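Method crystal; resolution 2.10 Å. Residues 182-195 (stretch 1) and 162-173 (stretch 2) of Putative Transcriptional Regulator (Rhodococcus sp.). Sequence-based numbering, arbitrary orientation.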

# COMPACT_ATOMS: atom_id res chain seq x y z
N ALA A 182 -16.42 -38.31 0.38
CA ALA A 182 -15.49 -38.93 -0.54
C ALA A 182 -14.53 -37.90 -1.16
O ALA A 182 -14.94 -36.80 -1.53
CB ALA A 182 -16.26 -39.68 -1.59
N ARG A 183 -13.26 -38.26 -1.23
CA ARG A 183 -12.21 -37.37 -1.77
C ARG A 183 -12.54 -36.88 -3.17
O ARG A 183 -12.25 -35.74 -3.52
CB ARG A 183 -10.85 -38.06 -1.80
CG ARG A 183 -10.24 -38.32 -0.43
CD ARG A 183 -8.86 -38.96 -0.58
NE ARG A 183 -8.08 -38.93 0.66
CZ ARG A 183 -7.81 -40.01 1.38
NH1 ARG A 183 -8.25 -41.21 1.00
NH2 ARG A 183 -7.10 -39.90 2.50
N ASP A 184 -13.14 -37.76 -3.97
CA ASP A 184 -13.55 -37.42 -5.33
C ASP A 184 -14.76 -36.43 -5.38
O ASP A 184 -14.81 -35.52 -6.21
CB ASP A 184 -13.85 -38.70 -6.13
CG ASP A 184 -14.91 -39.57 -5.46
OD1 ASP A 184 -14.62 -40.24 -4.43
OD2 ASP A 184 -16.05 -39.59 -5.98
N GLU A 185 -15.71 -36.64 -4.48
CA GLU A 185 -16.85 -35.74 -4.35
C GLU A 185 -16.42 -34.38 -3.78
O GLU A 185 -16.93 -33.33 -4.18
CB GLU A 185 -17.90 -36.37 -3.45
CG GLU A 185 -19.23 -35.67 -3.47
CD GLU A 185 -20.16 -36.18 -2.39
OE1 GLU A 185 -19.83 -37.21 -1.73
OE2 GLU A 185 -21.21 -35.53 -2.19
N LEU A 186 -15.46 -34.41 -2.86
CA LEU A 186 -14.90 -33.18 -2.34
C LEU A 186 -14.16 -32.40 -3.42
O LEU A 186 -14.38 -31.21 -3.56
CB LEU A 186 -13.98 -33.43 -1.13
CG LEU A 186 -13.20 -32.22 -0.57
CD1 LEU A 186 -14.09 -31.01 -0.19
CD2 LEU A 186 -12.43 -32.68 0.64
N LYS A 187 -13.31 -33.06 -4.19
CA LYS A 187 -12.58 -32.41 -5.27
C LYS A 187 -13.56 -31.75 -6.24
O LYS A 187 -13.31 -30.66 -6.75
CB LYS A 187 -11.77 -33.45 -6.04
CG LYS A 187 -10.71 -32.91 -6.97
CD LYS A 187 -10.12 -34.07 -7.74
CE LYS A 187 -8.78 -33.75 -8.40
NZ LYS A 187 -8.76 -32.46 -9.05
N ALA A 188 -14.67 -32.44 -6.51
CA ALA A 188 -15.70 -31.94 -7.42
C ALA A 188 -16.37 -30.68 -6.88
O ALA A 188 -16.60 -29.73 -7.62
CB ALA A 188 -16.73 -33.02 -7.68
N ALA A 189 -16.70 -30.68 -5.58
CA ALA A 189 -17.28 -29.51 -4.94
C ALA A 189 -16.31 -28.32 -5.01
O ALA A 189 -16.73 -27.18 -5.26
CB ALA A 189 -17.65 -29.84 -3.51
N ILE A 190 -15.02 -28.58 -4.83
CA ILE A 190 -13.98 -27.54 -4.91
C ILE A 190 -13.81 -26.98 -6.34
O ILE A 190 -13.68 -25.78 -6.51
CB ILE A 190 -12.63 -28.02 -4.35
CG1 ILE A 190 -12.72 -28.16 -2.83
CG2 ILE A 190 -11.53 -27.10 -4.75
CD1 ILE A 190 -11.76 -29.17 -2.25
N LEU A 191 -13.80 -27.86 -7.35
CA LEU A 191 -13.75 -27.39 -8.72
C LEU A 191 -15.04 -26.64 -9.12
O LEU A 191 -14.96 -25.70 -9.91
CB LEU A 191 -13.43 -28.54 -9.72
CG LEU A 191 -12.20 -29.42 -9.46
CD1 LEU A 191 -12.04 -30.51 -10.57
CD2 LEU A 191 -10.94 -28.59 -9.30
N ALA A 192 -16.20 -27.04 -8.59
CA ALA A 192 -17.44 -26.27 -8.85
C ALA A 192 -17.27 -24.82 -8.35
O ALA A 192 -17.63 -23.88 -9.03
CB ALA A 192 -18.64 -26.92 -8.20
N VAL A 193 -16.68 -24.65 -7.17
CA VAL A 193 -16.37 -23.33 -6.63
C VAL A 193 -15.48 -22.54 -7.57
O VAL A 193 -15.65 -21.36 -7.75
CB VAL A 193 -15.65 -23.46 -5.26
CG1 VAL A 193 -15.21 -22.09 -4.75
CG2 VAL A 193 -16.56 -24.15 -4.25
N ARG A 194 -14.50 -23.21 -8.16
CA ARG A 194 -13.63 -22.56 -9.15
C ARG A 194 -14.50 -22.01 -10.29
O ARG A 194 -14.37 -20.86 -10.65
CB ARG A 194 -12.59 -23.56 -9.65
CG ARG A 194 -11.25 -22.96 -10.10
CD ARG A 194 -10.27 -24.12 -10.45
NE ARG A 194 -9.27 -24.48 -9.42
CZ ARG A 194 -8.27 -25.35 -9.61
NH1 ARG A 194 -8.17 -25.98 -10.77
NH2 ARG A 194 -7.40 -25.61 -8.65
N ALA A 195 -15.44 -22.82 -10.81
CA ALA A 195 -16.35 -22.37 -11.90
C ALA A 195 -17.39 -21.30 -11.49
O ALA A 195 -17.60 -20.35 -12.23
CB ALA A 195 -17.06 -23.57 -12.52
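Stretch 2, residues 162-173: ELDAYLEKLDIQ

Stretch 2 is helical from 162 to 169, and Leu 170, at phi/psi -74/134, is the first residue to leave helical values; an extended tail follows to Gln 173. This helix runs roughly antiparallel to helix 183-195, at 145° between N-to-C directions, with the axes 10.6 Å apart at closest approach. The backbones come near where helix 183-195 starts: the CA of Leu 167 lies 6.5 Å from the CA of Arg 183, and the CA of Ile 172 lies 7.6 Å from that of Ala 182.

The apolar rule is one leucine serving both helix and tail. Leu 186 CD2 meets Leu 170 CD2 at 3.5 Å, Leu 167 CD2 at 3.9 Å and Ile 172 CD1 at 4.0 Å. One turn on, Ile 190 CG2 packs on Leu 163 CD2 at 4.2 Å, as does Leu 191 CD2, also at 4.2 Å.

Polar contacts lie at the exposed margin. Arg 183 reaches a carbonyl in the last turn of helix 162-169 and one just beyond it, through two weak hydrogen bonds: NE to Leu 167 O, 3.0 Å, and NH2 to Leu 170 O, 2.8 Å. Farther along, Lys 187 NZ forms a long salt bridge with Asp 164 OD1, 3.6 Å. The aliphatic portion of Lys 187 covers Leu 167, with Lys 187 CG 3.6 Å from Leu 167 CD1.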

# COMPACT_ATOMS: atom_id res chain seq x y z
N GLU A 162 -0.75 -28.92 -5.85
CA GLU A 162 -0.93 -28.65 -4.41
C GLU A 162 -2.29 -29.11 -3.93
O GLU A 162 -2.38 -29.76 -2.89
CB GLU A 162 -0.71 -27.18 -4.07
CG GLU A 162 0.68 -26.70 -4.39
CD GLU A 162 0.97 -25.30 -3.92
OE1 GLU A 162 0.09 -24.70 -3.27
OE2 GLU A 162 2.09 -24.82 -4.19
N LEU A 163 -3.34 -28.80 -4.69
CA LEU A 163 -4.66 -29.31 -4.37
C LEU A 163 -4.70 -30.85 -4.25
O LEU A 163 -5.26 -31.41 -3.31
CB LEU A 163 -5.68 -28.83 -5.40
CG LEU A 163 -7.10 -29.37 -5.21
CD1 LEU A 163 -7.65 -28.98 -3.84
CD2 LEU A 163 -8.01 -28.87 -6.33
N ASP A 164 -4.10 -31.53 -5.23
CA ASP A 164 -4.10 -33.01 -5.28
C ASP A 164 -3.35 -33.59 -4.10
O ASP A 164 -3.77 -34.56 -3.53
CB ASP A 164 -3.54 -33.49 -6.63
CG ASP A 164 -4.59 -33.45 -7.76
OD1 ASP A 164 -5.78 -33.74 -7.45
OD2 ASP A 164 -4.24 -33.17 -8.95
N ALA A 165 -2.25 -32.95 -3.73
CA ALA A 165 -1.45 -33.29 -2.54
C ALA A 165 -2.25 -33.15 -1.26
O ALA A 165 -2.22 -34.03 -0.40
CB ALA A 165 -0.22 -32.39 -2.47
N TYR A 166 -2.90 -32.00 -1.11
CA TYR A 166 -3.80 -31.74 -0.00
C TYR A 166 -4.88 -32.82 0.14
O TYR A 166 -5.20 -33.27 1.26
CB TYR A 166 -4.48 -30.37 -0.19
CG TYR A 166 -5.69 -30.23 0.70
CD1 TYR A 166 -5.55 -29.85 2.04
CD2 TYR A 166 -6.95 -30.51 0.23
CE1 TYR A 166 -6.64 -29.70 2.87
CE2 TYR A 166 -8.07 -30.38 1.05
CZ TYR A 166 -7.90 -29.98 2.37
OH TYR A 166 -9.00 -29.87 3.20
N LEU A 167 -5.45 -33.22 -1.00
CA LEU A 167 -6.57 -34.15 -1.01
C LEU A 167 -6.09 -35.56 -0.72
O LEU A 167 -6.80 -36.32 -0.08
CB LEU A 167 -7.28 -34.13 -2.35
CG LEU A 167 -8.15 -32.92 -2.63
CD1 LEU A 167 -8.58 -32.99 -4.09
CD2 LEU A 167 -9.35 -32.94 -1.68
N GLU A 168 -4.88 -35.88 -1.18
CA GLU A 168 -4.24 -37.16 -0.81
C GLU A 168 -4.01 -37.29 0.71
O GLU A 168 -4.29 -38.32 1.30
CB GLU A 168 -2.91 -37.28 -1.56
CG GLU A 168 -2.46 -38.71 -1.83
CD GLU A 168 -1.31 -38.77 -2.85
OE1 GLU A 168 -1.07 -37.76 -3.58
OE2 GLU A 168 -0.65 -39.84 -2.91
N LYS A 169 -3.51 -36.22 1.32
CA LYS A 169 -3.20 -36.17 2.74
C LYS A 169 -4.45 -36.07 3.66
O LYS A 169 -4.37 -36.37 4.85
CB LYS A 169 -2.22 -35.00 2.99
CG LYS A 169 -1.95 -34.72 4.49
CD LYS A 169 -0.49 -34.36 4.79
CE LYS A 169 -0.27 -32.84 4.79
NZ LYS A 169 1.21 -32.50 4.71
N LEU A 170 -5.59 -35.65 3.12
CA LEU A 170 -6.75 -35.30 3.94
C LEU A 170 -7.48 -36.50 4.52
O LEU A 170 -7.75 -37.50 3.84
CB LEU A 170 -7.74 -34.45 3.13
CG LEU A 170 -9.00 -33.93 3.86
CD1 LEU A 170 -8.70 -33.12 5.08
CD2 LEU A 170 -9.85 -33.13 2.89
N ASP A 171 -7.79 -36.36 5.80
CA ASP A 171 -8.63 -37.30 6.57
C ASP A 171 -10.00 -36.62 6.69
O ASP A 171 -10.21 -35.82 7.60
CB ASP A 171 -7.97 -37.48 7.95
CG ASP A 171 -8.70 -38.47 8.87
OD1 ASP A 171 -9.64 -39.17 8.41
OD2 ASP A 171 -8.28 -38.53 10.08
N ILE A 172 -10.92 -36.91 5.77
CA ILE A 172 -12.27 -36.34 5.79
C ILE A 172 -13.05 -36.98 6.92
O ILE A 172 -13.20 -38.19 6.91
CB ILE A 172 -13.03 -36.63 4.46
CG1 ILE A 172 -12.34 -35.95 3.27
CG2 ILE A 172 -14.50 -36.20 4.56
CD1 ILE A 172 -12.74 -36.49 1.91
N GLN A 173 -13.52 -36.21 7.89
CA GLN A 173 -14.36 -36.74 8.98
C GLN A 173 -15.85 -36.47 8.75
O GLN A 173 -16.20 -35.48 8.13
CB GLN A 173 -13.95 -36.14 10.33
CG GLN A 173 -12.47 -36.08 10.52
CD GLN A 173 -12.07 -36.09 11.96
OE1 GLN A 173 -12.35 -35.14 12.71
NE2 GLN A 173 -11.39 -37.15 12.36